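Local coordinates for xylose isomerase domain protein TIM barrel (Planctomyces limnophilus, PDB 3TVA), which binds a magnesium ion in a TIM barrel of the xylose isomerase-like family and may act as an isomerase, at residues L27-Q31 and K59-I65; G72-E77 and R100-M104; I197-R201 and Y243-E249. The contacts are given in a common frame with arbitrary orientation. Where two conformers were deposited one is given. Residues are numbered along the deposited sequence.

The three contacts use six separate segments and share no helix or strand; no two contacts touch, and the nearest atoms of the closest pair, contacts 1 and 2, are about 15 Å apart. All are partly buried. Contact 1 lies farthest from the chain centre, about 20 Å between centres, and joins neighbouring outer helices of the barrel through aliphatic packing with one lysine-glutamate salt bridge at its exposed edge. Contact 3, at about 17 Å, also pairs outer helices, nearly parallel, but closes with a two-pronged arginine-glutamate bridge. Contact 2 is the innermost, at about 14 Å, and differs in kind: a loop meets a helix through a phenylalanine ring, an arginine and two waters. Contacts 2 and 3 lie on opposite sides of the chain centre.

Contact 1: L27-Q31 and K59-I65; sequences LEVAQ and KCDAAGI
Segment 27-31 is helical throughout, whereas 59-65 is the last turn of helix 50-62 and its exit. The backbones approach with Leu27 CA 8.0 Å from Cys60 CA and Gln31 CA 6.5 Å from Ala63 CA, so they draw together toward the C-terminal ends of both segments. Leu27 has the most surface covered. With chi1 t and chi2 p, Leu27 CD2 lies 3.9 Å from Lys59 CD and 4.0 Å from Cys60 SG, and Leu27 CD1 3.9 Å from Ile65 CD1. Lys59 is built fully extended, all four chi angles t, so its methylenes run past Leu27 and Lys59 NZ donates to Glu28 OE2 at 2.7 Å, a salt bridge on the solvent side. Ile65, rotamer mt, extends CD1 between the helices to 4.0 Å from Ala30 CB and 4.1 Å from Gln31 CG. Gln31 CG also packs 3.5 Å from Ala63 CB. What places Ile65 is a Schellman motif: Gly64 turns to phi/psi 70/31, Ile65 N bonds to Cys60 O at 2.9 Å and Gly64 N to Asp61 O at 3.0 Å. Ala30 and Ile65 both also touch Val38 of strand 37-41. Helices 27-32 and 50-62, successive outer helices with strand 37-41 between them in sequence, the second leading through the Gly64 turn into strand 66-71, are the repeating beta/alpha arrangement of a TIM barrel.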
ATOM      1  N   LEU A  27     -11.974  -4.783 -11.036  1.00 43.13           N
ATOM      2  CA  LEU A  27     -11.701  -3.701 -11.985  1.00 42.43           C
ATOM      3  C   LEU A  27     -12.982  -3.099 -12.566  1.00 37.86           C
ATOM      4  O   LEU A  27     -13.060  -1.901 -12.846  1.00 36.29           O
ATOM      5  CB  LEU A  27     -10.802  -4.215 -13.114  1.00 44.20           C
ATOM      6  CG  LEU A  27     -10.258  -3.180 -14.094  1.00 39.89           C
ATOM      7  CD1 LEU A  27      -9.182  -2.370 -13.409  1.00 31.49           C
ATOM      8  CD2 LEU A  27      -9.720  -3.860 -15.343  1.00 42.56           C
ATOM      9  N   GLU A  28     -13.992  -3.937 -12.723  1.00 35.55           N
ATOM     10  CA  GLU A  28     -15.274  -3.499 -13.261  1.00 39.10           C
ATOM     11  C   GLU A  28     -15.905  -2.400 -12.397  1.00 37.80           C
ATOM     12  O   GLU A  28     -16.610  -1.517 -12.897  1.00 34.63           O
ATOM     13  CB  GLU A  28     -16.204  -4.699 -13.401  1.00 42.86           C
ATOM     14  CG  GLU A  28     -15.775  -5.674 -14.500  1.00 52.76           C
ATOM     15  CD  GLU A  28     -14.636  -6.620 -14.095  1.00 61.16           C
ATOM     16  OE1 GLU A  28     -14.202  -6.603 -12.918  1.00 61.13           O
ATOM     17  OE2 GLU A  28     -14.178  -7.392 -14.967  1.00 64.09           O
ATOM     18  N   VAL A  29     -15.622  -2.443 -11.100  1.00 36.69           N
ATOM     19  CA  VAL A  29     -16.134  -1.440 -10.172  1.00 38.05           C
ATOM     20  C   VAL A  29     -15.383  -0.111 -10.370  1.00 36.70           C
ATOM     21  O   VAL A  29     -15.991   0.966 -10.414  1.00 37.64           O
ATOM     22  CB  VAL A  29     -16.029  -1.939  -8.709  1.00 37.24           C
ATOM     23  CG1 VAL A  29     -16.316  -0.819  -7.728  1.00 39.61           C
ATOM     24  CG2 VAL A  29     -16.976  -3.141  -8.482  1.00 34.62           C
ATOM     25  N   ALA A  30     -14.063  -0.193 -10.508  1.00 31.05           N
ATOM     26  CA  ALA A  30     -13.253   0.990 -10.816  1.00 31.71           C
ATOM     27  C   ALA A  30     -13.762   1.674 -12.087  1.00 34.39           C
ATOM     28  O   ALA A  30     -13.792   2.901 -12.174  1.00 32.08           O
ATOM     29  CB  ALA A  30     -11.803   0.593 -10.973  1.00 27.98           C
ATOM     30  N   GLN A  31     -14.185   0.860 -13.056  1.00 37.98           N
ATOM     31  CA  GLN A  31     -14.732   1.336 -14.322  1.00 43.31           C
ATOM     32  C   GLN A  31     -16.036   2.098 -14.154  1.00 43.71           C
ATOM     33  O   GLN A  31     -16.203   3.192 -14.713  1.00 45.28           O
ATOM     34  CB  GLN A  31     -15.013   0.148 -15.237  1.00 52.95           C
ATOM     35  CG  GLN A  31     -13.871  -0.289 -16.108  1.00 55.49           C
ATOM     36  CD  GLN A  31     -14.329  -1.254 -17.188  1.00 60.62           C
ATOM     37  OE1 GLN A  31     -14.727  -0.844 -18.282  1.00 60.12           O
ATOM     38  NE2 GLN A  31     -14.294  -2.543 -16.875  1.00 63.44           N
ATOM     39  N   LYS A  59      -7.086  -5.365 -20.779  1.00 23.86           N
ATOM     40  CA  LYS A  59      -8.347  -5.051 -20.110  1.00 24.42           C
ATOM     41  C   LYS A  59      -8.324  -3.628 -19.511  1.00 22.39           C
ATOM     42  O   LYS A  59      -9.280  -2.860 -19.670  1.00 22.10           O
ATOM     43  CB  LYS A  59      -8.612  -6.085 -19.013  1.00 25.19           C
ATOM     44  CG  LYS A  59     -10.030  -6.132 -18.500  1.00 32.45           C
ATOM     45  CD  LYS A  59     -10.147  -7.136 -17.352  1.00 38.81           C
ATOM     46  CE  LYS A  59     -11.597  -7.253 -16.882  1.00 44.30           C
ATOM     47  NZ  LYS A  59     -11.754  -8.234 -15.777  1.00 44.87           N
ATOM     48  N   CYS A  60      -7.236  -3.279 -18.822  1.00 18.02           N
ATOM     49  CA  CYS A  60      -7.078  -1.927 -18.282  1.00 18.17           C
ATOM     50  C   CYS A  60      -7.029  -0.874 -19.389  1.00 25.25           C
ATOM     51  O   CYS A  60      -7.592   0.203 -19.243  1.00 30.15           O
ATOM     52  CB  CYS A  60      -5.815  -1.829 -17.425  1.00 17.65           C
ATOM     53  SG  CYS A  60      -5.907  -2.851 -15.954  1.00 23.60           S
ATOM     54  N   ASP A  61      -6.341  -1.183 -20.483  0.54 23.27           N
ATOM     55  CA  ASP A  61      -6.272  -0.267 -21.611  0.54 26.67           C
ATOM     56  C   ASP A  61      -7.681   0.022 -22.147  0.54 31.09           C
ATOM     57  O   ASP A  61      -8.061   1.182 -22.321  0.54 32.46           O
ATOM     58  CB  ASP A  61      -5.384  -0.834 -22.721  0.54 28.06           C
ATOM     59  CG  ASP A  61      -3.900  -0.739 -22.400  0.54 32.10           C
ATOM     60  OD1 ASP A  61      -3.545  -0.313 -21.280  0.54 34.89           O
ATOM     61  OD2 ASP A  61      -3.083  -1.104 -23.274  0.54 38.31           O
ATOM     62  N   ALA A  62      -8.458  -1.033 -22.383  1.00 29.83           N
ATOM     63  CA  ALA A  62      -9.819  -0.868 -22.909  1.00 32.76           C
ATOM     64  C   ALA A  62     -10.688  -0.070 -21.941  1.00 32.93           C
ATOM     65  O   ALA A  62     -11.607   0.634 -22.357  1.00 36.11           O
ATOM     66  CB  ALA A  62     -10.468  -2.231 -23.205  1.00 30.69           C
ATOM     67  N   ALA A  63     -10.386  -0.177 -20.652  1.00 27.45           N
ATOM     68  CA  ALA A  63     -11.163   0.523 -19.633  1.00 32.11           C
ATOM     69  C   ALA A  63     -10.702   1.975 -19.392  1.00 30.57           C
ATOM     70  O   ALA A  63     -11.319   2.699 -18.619  1.00 35.83           O
ATOM     71  CB  ALA A  63     -11.156  -0.271 -18.319  1.00 24.41           C
ATOM     72  N   GLY A  64      -9.624   2.396 -20.045  1.00 27.67           N
ATOM     73  CA  GLY A  64      -9.056   3.713 -19.790  1.00 27.49           C
ATOM     74  C   GLY A  64      -8.389   3.842 -18.420  1.00 31.05           C
ATOM     75  O   GLY A  64      -8.372   4.918 -17.821  1.00 32.56           O
ATOM     76  N   ILE A  65      -7.828   2.749 -17.915  1.00 22.96           N
ATOM     77  CA  ILE A  65      -7.290   2.758 -16.563  1.00 25.18           C
ATOM     78  C   ILE A  65      -5.789   2.493 -16.530  1.00 27.66           C
ATOM     79  O   ILE A  65      -5.304   1.515 -17.115  1.00 25.18           O
ATOM     80  CB  ILE A  65      -8.008   1.717 -15.673  1.00 25.99           C
ATOM     81  CG1 ILE A  65      -9.438   2.168 -15.364  1.00 29.93           C
ATOM     82  CG2 ILE A  65      -7.214   1.464 -14.396  1.00 26.55           C
ATOM     83  CD1 ILE A  65     -10.271   1.115 -14.647  1.00 29.57           C
TER

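Contact 2: G72-E77 and R100-M104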
ATOM      1  N   GLY A  72       2.149  -6.960  -3.463  1.00 22.25           N
ATOM      2  CA  GLY A  72       2.305  -8.342  -3.053  1.00 21.91           C
ATOM      3  C   GLY A  72       1.401  -8.713  -1.890  1.00 27.95           C
ATOM      4  O   GLY A  72       1.008  -7.871  -1.090  1.00 30.65           O
ATOM      5  N   GLY A  73       1.065  -9.990  -1.812  1.00 33.15           N
ATOM      6  CA  GLY A  73       0.348 -10.565  -0.686  1.00 29.08           C
ATOM      7  C   GLY A  73       0.590 -12.053  -0.841  1.00 28.82           C
ATOM      8  O   GLY A  73       0.824 -12.521  -1.959  1.00 27.55           O
ATOM      9  N   PHE A  74       0.532 -12.806   0.252  1.00 26.48           N
ATOM     10  CA  PHE A  74       1.040 -14.171   0.218  1.00 25.61           C
ATOM     11  C   PHE A  74       0.172 -15.100   1.027  1.00 26.29           C
ATOM     12  O   PHE A  74      -0.527 -14.665   1.944  1.00 23.87           O
ATOM     13  CB  PHE A  74       2.465 -14.224   0.787  1.00 24.97           C
ATOM     14  CG  PHE A  74       3.364 -13.131   0.285  1.00 22.84           C
ATOM     15  CD1 PHE A  74       3.955 -13.223  -0.963  1.00 25.37           C
ATOM     16  CD2 PHE A  74       3.618 -12.012   1.060  1.00 23.06           C
ATOM     17  CE1 PHE A  74       4.797 -12.208  -1.430  1.00 25.91           C
ATOM     18  CE2 PHE A  74       4.452 -10.999   0.600  1.00 25.13           C
ATOM     19  CZ  PHE A  74       5.040 -11.100  -0.647  1.00 25.68           C
ATOM     20  N   ASP A  75       0.212 -16.381   0.685  0.56 29.26           N
ATOM     21  CA  ASP A  75      -0.496 -17.398   1.449  0.56 30.89           C
ATOM     22  C   ASP A  75       0.106 -17.499   2.847  0.56 28.75           C
ATOM     23  O   ASP A  75       1.321 -17.337   3.031  0.56 28.66           O
ATOM     24  CB  ASP A  75      -0.419 -18.751   0.732  0.56 36.55           C
ATOM     25  CG  ASP A  75      -1.219 -18.770  -0.562  0.56 41.87           C
ATOM     26  OD1 ASP A  75      -0.670 -19.207  -1.599  0.56 45.26           O
ATOM     27  OD2 ASP A  75      -2.397 -18.348  -0.540  0.56 41.56           O
ATOM     28  N   GLY A  76      -0.755 -17.735   3.830  1.00 26.43           N
ATOM     29  CA  GLY A  76      -0.336 -17.884   5.212  1.00 28.35           C
ATOM     30  C   GLY A  76      -0.224 -16.572   5.971  1.00 29.24           C
ATOM     31  O   GLY A  76       0.172 -16.561   7.130  1.00 29.93           O
ATOM     32  N   GLU A  77      -0.559 -15.461   5.324  1.00 24.82           N
ATOM     33  CA  GLU A  77      -0.545 -14.173   6.019  1.00 25.63           C
ATOM     34  C   GLU A  77      -1.849 -13.982   6.786  1.00 30.13           C
ATOM     35  O   GLU A  77      -2.935 -14.122   6.222  1.00 29.28           O
ATOM     36  CB  GLU A  77      -0.334 -13.028   5.040  1.00 24.90           C
ATOM     37  CG  GLU A  77       1.091 -12.926   4.516  1.00 25.38           C
ATOM     38  CD  GLU A  77       1.323 -11.650   3.724  1.00 29.91           C
ATOM     39  OE1 GLU A  77       0.441 -11.295   2.909  1.00 32.39           O
ATOM     40  OE2 GLU A  77       2.382 -11.001   3.923  1.00 28.34           O
ATOM     41  N   ARG A 100       8.390 -16.148  -0.095  1.00 14.46           N
ATOM     42  CA  ARG A 100       7.784 -14.847  -0.345  1.00 17.32           C
ATOM     43  C   ARG A 100       8.709 -13.921  -1.117  1.00 18.19           C
ATOM     44  O   ARG A 100       8.255 -13.111  -1.926  1.00 20.16           O
ATOM     45  CB  ARG A 100       7.287 -14.232   0.966  1.00 16.90           C
ATOM     46  CG  ARG A 100       6.143 -15.059   1.556  1.00 13.25           C
ATOM     47  CD  ARG A 100       5.621 -14.483   2.865  1.00 13.34           C
ATOM     48  NE  ARG A 100       4.561 -15.319   3.426  1.00 16.94           N
ATOM     49  CZ  ARG A 100       4.029 -15.129   4.629  1.00 20.00           C
ATOM     50  NH1 ARG A 100       4.471 -14.133   5.399  1.00 15.27           N
ATOM     51  NH2 ARG A 100       3.067 -15.932   5.067  1.00 17.71           N
ATOM     52  N   VAL A 101      10.009 -14.045  -0.877  1.00 13.72           N
ATOM     53  CA  VAL A 101      10.985 -13.326  -1.682  1.00 15.81           C
ATOM     54  C   VAL A 101      10.858 -13.735  -3.158  1.00 18.36           C
ATOM     55  O   VAL A 101      10.806 -12.871  -4.045  1.00 15.92           O
ATOM     56  CB  VAL A 101      12.419 -13.576  -1.164  1.00 18.65           C
ATOM     57  CG1 VAL A 101      13.481 -13.036  -2.147  1.00 18.74           C
ATOM     58  CG2 VAL A 101      12.579 -12.944   0.199  1.00 17.71           C
ATOM     59  N   ALA A 102      10.810 -15.045  -3.417  1.00 14.39           N
ATOM     60  CA  ALA A 102      10.645 -15.558  -4.781  1.00 16.68           C
ATOM     61  C   ALA A 102       9.303 -15.118  -5.396  1.00 19.00           C
ATOM     62  O   ALA A 102       9.227 -14.774  -6.578  1.00 19.84           O
ATOM     63  CB  ALA A 102      10.781 -17.113  -4.820  1.00 15.75           C
ATOM     64  N   GLU A 103       8.252 -15.114  -4.588  1.00 16.28           N
ATOM     65  CA  GLU A 103       6.966 -14.604  -5.048  1.00 21.52           C
ATOM     66  C   GLU A 103       7.018 -13.121  -5.409  1.00 20.83           C
ATOM     67  O   GLU A 103       6.419 -12.719  -6.406  1.00 19.58           O
ATOM     68  CB  GLU A 103       5.869 -14.828  -4.011  1.00 24.82           C
ATOM     69  CG  GLU A 103       5.255 -16.191  -4.049  1.00 33.84           C
ATOM     70  CD  GLU A 103       3.846 -16.182  -3.487  1.00 41.99           C
ATOM     71  OE1 GLU A 103       3.652 -16.723  -2.379  1.00 40.79           O
ATOM     72  OE2 GLU A 103       2.937 -15.623  -4.147  1.00 46.32           O
HETATM   73  N   MSE A 104       7.712 -12.307  -4.611  1.00 19.52           N
HETATM   74  CA  MSE A 104       7.804 -10.862  -4.909  1.00 17.37           C
HETATM   75  C   MSE A 104       8.550 -10.652  -6.225  1.00 17.86           C
HETATM   76  O   MSE A 104       8.249  -9.729  -6.993  1.00 20.19           O
HETATM   77  CB  MSE A 104       8.528 -10.082  -3.792  1.00 19.77           C
HETATM   78  CG  MSE A 104       7.652  -9.618  -2.644  1.00 24.47           C
HETATM   79 SE   MSE A 104       6.095  -8.561  -3.192  0.59 19.76          SE
HETATM   80  CE  MSE A 104       6.968  -7.103  -4.053  1.00 31.63           C
TER
HETATM   81  O   HOH W   1       3.822 -17.679   1.729  1.00 21.85           O
HETATM   82  O   HOH W   2       1.245 -17.082  -1.863  1.00 37.97           O
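Gly72, after strand 66-71, lies against the helix: Gly72 CA is 3.8 Å from SE of Met104, a selenomethionine, and an ideal CB would clash, 2.4 Å from that SE. Beyond Gly73, Phe74 turns one ring face to Arg100, whose CB sits 3.9 Å from the ring centroid and 8° off the normal, a CH-pi contact. Met104 meets the ring edge, with CG 3.6 Å from Phe74 CZ and a Met-aromatic SE 5.0 Å from the centroid. This beta-alpha loop leaves the C-terminal end of its strand, where TIM barrels carry their active sites. Asp75 O accepts Arg100 NH2 at 3.0 Å; water 1 bridges Asp75 O and Arg100 NE. Water 2 links Asp75 N to Glu103 OE1, while Glu103 OE2 pairs with Arg48. Gly76, phi 86°, completes the corner of a type II turn. Glu77 returns OE1 to Phe74 N (3.1 Å) and OE2 to Gly90 N, and Glu77 CG covers a guanidinium face 3.6 Å from Arg100 NH2; Arg100 NH1 bonds to Thr88 O and Gly90 O.

Contact 3: I197-R201 and Y243-E249; sequences IEALR and YLTTLWE
Two outer helices of the TIM barrel lie side by side here, both resting on strand 207-216. The short segments 197-201 and 243-249 run almost parallel, their N-to-C directions 8° apart and their axes 10.3 Å apart at closest approach; Ile197 CA and Tyr243 CA, 6.1 Å apart, set the register. Tyr243 CA is 3.7 Å from Ile197 CD1, and Tyr243 CD1 is 4.0 Å from Leu200 CD2. Chi1 t directs the ring toward the barrel, where Tyr243 OH hydrogen-bonds to the backbone O of His211, a magnesium ligand. One turn on, Thr246 CG2 packs 3.8 Å from Leu200 CD2 and lies over a guanidinium face of Arg201, while Thr246 OG1, 3.3 Å from Ile197 CG2, bonds to Ala242 O. Leu247 places CD2 4.0 Å from Leu200 CD2, a methyl also shared by Tyr243 and Thr246 because Leu200 (chi1 t, chi2 p) points at the other helix. Glu249, extended with chi1 and chi2 t, closes the solvent side with a bidentate salt bridge: Arg201 NH1 donates to Glu249 OE2 and Arg201 NH2 to Glu249 OE1, each at 3.0 Å. Water 3 accepts from Arg201 NH2 at 2.9 Å and donates to Thr246 OG1 at 2.8 Å.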
ATOM      1  N   ILE A 197      -0.060  12.046  10.594  1.00 18.30           N
ATOM      2  CA  ILE A 197       0.366  13.254   9.878  1.00 17.27           C
ATOM      3  C   ILE A 197       1.804  13.644  10.261  1.00 20.64           C
ATOM      4  O   ILE A 197       2.587  14.037   9.401  1.00 21.61           O
ATOM      5  CB  ILE A 197      -0.584  14.458  10.077  1.00 18.82           C
ATOM      6  CG1 ILE A 197      -2.053  14.048   9.894  1.00 26.68           C
ATOM      7  CG2 ILE A 197      -0.222  15.591   9.096  1.00 19.17           C
ATOM      8  CD1 ILE A 197      -2.322  13.257   8.635  1.00 30.48           C
ATOM      9  N   GLU A 198       2.157  13.515  11.540  1.00 18.48           N
ATOM     10  CA  GLU A 198       3.545  13.736  11.963  1.00 22.68           C
ATOM     11  C   GLU A 198       4.516  12.748  11.304  1.00 21.33           C
ATOM     12  O   GLU A 198       5.632  13.112  10.943  1.00 18.15           O
ATOM     13  CB  GLU A 198       3.677  13.651  13.481  1.00 28.89           C
ATOM     14  CG  GLU A 198       2.938  14.760  14.217  1.00 38.43           C
ATOM     15  CD  GLU A 198       2.824  14.511  15.717  1.00 50.41           C
ATOM     16  OE1 GLU A 198       3.622  13.712  16.261  1.00 54.45           O
ATOM     17  OE2 GLU A 198       1.929  15.117  16.352  1.00 52.82           O
ATOM     18  N   ALA A 199       4.098  11.496  11.161  1.00 19.45           N
ATOM     19  CA  ALA A 199       4.956  10.498  10.540  1.00 19.65           C
ATOM     20  C   ALA A 199       5.168  10.831   9.065  1.00 19.74           C
ATOM     21  O   ALA A 199       6.268  10.699   8.558  1.00 21.32           O
ATOM     22  CB  ALA A 199       4.374   9.088  10.685  1.00 12.74           C
ATOM     23  N   LEU A 200       4.100  11.243   8.390  1.00 14.50           N
ATOM     24  CA  LEU A 200       4.178  11.667   6.997  1.00 16.22           C
ATOM     25  C   LEU A 200       5.220  12.768   6.785  1.00 17.54           C
ATOM     26  O   LEU A 200       5.998  12.702   5.836  1.00 17.39           O
ATOM     27  CB  LEU A 200       2.816  12.171   6.522  1.00 17.51           C
ATOM     28  CG  LEU A 200       2.799  12.759   5.110  1.00 17.94           C
ATOM     29  CD1 LEU A 200       3.208  11.703   4.065  1.00 16.86           C
ATOM     30  CD2 LEU A 200       1.412  13.334   4.803  1.00 15.19           C
ATOM     31  N   ARG A 201       5.220  13.788   7.649  1.00 17.98           N
ATOM     32  CA  ARG A 201       6.218  14.848   7.555  1.00 14.72           C
ATOM     33  C   ARG A 201       7.628  14.280   7.682  1.00 17.34           C
ATOM     34  O   ARG A 201       8.531  14.694   6.971  1.00 19.99           O
ATOM     35  CB  ARG A 201       6.023  15.901   8.638  1.00 16.57           C
ATOM     36  CG  ARG A 201       4.774  16.765   8.493  1.00 20.53           C
ATOM     37  CD  ARG A 201       4.834  17.925   9.482  1.00 25.79           C
ATOM     38  NE  ARG A 201       3.844  18.929   9.127  1.00 35.23           N
ATOM     39  CZ  ARG A 201       4.057  19.889   8.236  1.00 32.35           C
ATOM     40  NH1 ARG A 201       5.236  19.993   7.646  1.00 33.43           N
ATOM     41  NH2 ARG A 201       3.093  20.744   7.950  1.00 33.63           N
ATOM     42  N   TYR A 243      -4.425  15.557   6.228  1.00 20.04           N
ATOM     43  CA  TYR A 243      -3.586  14.640   5.464  1.00 18.85           C
ATOM     44  C   TYR A 243      -3.288  15.189   4.062  1.00 19.77           C
ATOM     45  O   TYR A 243      -2.131  15.263   3.651  1.00 19.03           O
ATOM     46  CB  TYR A 243      -4.316  13.292   5.369  1.00 18.43           C
ATOM     47  CG  TYR A 243      -3.647  12.174   4.586  1.00 20.96           C
ATOM     48  CD1 TYR A 243      -2.297  11.892   4.731  1.00 18.74           C
ATOM     49  CD2 TYR A 243      -4.398  11.360   3.738  1.00 23.25           C
ATOM     50  CE1 TYR A 243      -1.700  10.845   4.022  1.00 22.26           C
ATOM     51  CE2 TYR A 243      -3.815  10.314   3.029  1.00 22.48           C
ATOM     52  CZ  TYR A 243      -2.466  10.057   3.180  1.00 23.92           C
ATOM     53  OH  TYR A 243      -1.884   9.000   2.493  1.00 22.98           O
ATOM     54  N   LEU A 244      -4.339  15.566   3.332  1.00 17.46           N
ATOM     55  CA  LEU A 244      -4.180  16.102   1.988  1.00 16.40           C
ATOM     56  C   LEU A 244      -3.430  17.446   1.937  1.00 20.58           C
ATOM     57  O   LEU A 244      -2.638  17.669   1.025  1.00 19.39           O
ATOM     58  CB  LEU A 244      -5.522  16.213   1.274  1.00 18.46           C
ATOM     59  CG  LEU A 244      -5.906  15.022   0.386  1.00 25.98           C
ATOM     60  CD1 LEU A 244      -5.893  13.754   1.180  1.00 22.16           C
ATOM     61  CD2 LEU A 244      -7.281  15.227  -0.284  1.00 24.97           C
ATOM     62  N   THR A 245      -3.680  18.316   2.910  0.61 20.05           N
ATOM     63  CA  THR A 245      -3.017  19.610   2.923  0.61 19.24           C
ATOM     64  C   THR A 245      -1.524  19.417   3.205  0.61 19.85           C
ATOM     65  O   THR A 245      -0.687  20.116   2.644  0.61 20.20           O
ATOM     66  CB  THR A 245      -3.673  20.581   3.938  0.61 17.81           C
ATOM     67  OG1 THR A 245      -5.106  20.525   3.805  0.61 19.97           O
ATOM     68  CG2 THR A 245      -3.217  21.993   3.693  0.61 16.68           C
ATOM     69  N   THR A 246      -1.194  18.445   4.050  1.00 14.69           N
ATOM     70  CA  THR A 246       0.204  18.100   4.312  1.00 17.76           C
ATOM     71  C   THR A 246       0.870  17.443   3.086  1.00 18.57           C
ATOM     72  O   THR A 246       2.018  17.752   2.756  1.00 18.82           O
ATOM     73  CB  THR A 246       0.356  17.190   5.547  1.00 18.60           C
ATOM     74  OG1 THR A 246      -0.246  17.824   6.678  1.00 20.37           O
ATOM     75  CG2 THR A 246       1.819  16.931   5.843  1.00 15.89           C
ATOM     76  N   LEU A 247       0.152  16.552   2.405  1.00 16.49           N
ATOM     77  CA  LEU A 247       0.670  15.947   1.168  1.00 15.82           C
ATOM     78  C   LEU A 247       0.984  17.019   0.142  1.00 18.30           C
ATOM     79  O   LEU A 247       1.995  16.957  -0.558  1.00 18.78           O
ATOM     80  CB  LEU A 247      -0.356  14.982   0.555  1.00 16.90           C
ATOM     81  CG  LEU A 247      -0.414  13.559   1.124  1.00 21.20           C
ATOM     82  CD1 LEU A 247      -1.606  12.774   0.542  1.00 18.23           C
ATOM     83  CD2 LEU A 247       0.905  12.821   0.870  1.00 13.55           C
ATOM     84  N   TRP A 248       0.098  18.003   0.038  1.00 16.38           N
ATOM     85  CA  TRP A 248       0.307  19.067  -0.926  1.00 18.68           C
ATOM     86  C   TRP A 248       1.581  19.842  -0.586  1.00 20.50           C
ATOM     87  O   TRP A 248       2.401  20.101  -1.458  1.00 22.01           O
ATOM     88  CB  TRP A 248      -0.896  20.003  -0.952  1.00 18.33           C
ATOM     89  CG  TRP A 248      -0.795  21.064  -1.996  1.00 19.16           C
ATOM     90  CD1 TRP A 248      -0.534  22.401  -1.798  1.00 22.16           C
ATOM     91  CD2 TRP A 248      -0.957  20.888  -3.406  1.00 20.49           C
ATOM     92  NE1 TRP A 248      -0.526  23.062  -3.009  1.00 23.94           N
ATOM     93  CE2 TRP A 248      -0.779  22.154  -4.010  1.00 28.02           C
ATOM     94  CE3 TRP A 248      -1.243  19.780  -4.220  1.00 23.01           C
ATOM     95  CZ2 TRP A 248      -0.877  22.342  -5.392  1.00 27.85           C
ATOM     96  CZ3 TRP A 248      -1.337  19.970  -5.587  1.00 27.67           C
ATOM     97  CH2 TRP A 248      -1.156  21.243  -6.160  1.00 25.08           C
ATOM     98  N   GLU A 249       1.750  20.185   0.689  1.00 20.40           N
ATOM     99  CA  GLU A 249       2.928  20.931   1.136  1.00 19.98           C
ATOM    100  C   GLU A 249       4.260  20.224   0.841  1.00 21.90           C
ATOM    101  O   GLU A 249       5.246  20.867   0.472  1.00 18.28           O
ATOM    102  CB  GLU A 249       2.843  21.243   2.632  1.00 22.34           C
ATOM    103  CG  GLU A 249       4.149  21.815   3.165  1.00 34.57           C
ATOM    104  CD  GLU A 249       4.206  21.909   4.673  1.00 46.63           C
ATOM    105  OE1 GLU A 249       3.141  22.106   5.310  1.00 47.15           O
ATOM    106  OE2 GLU A 249       5.327  21.804   5.235  1.00 52.50           O
TER
HETATM  107  O   HOH W   3       0.832  19.218   8.842  1.00 19.93           O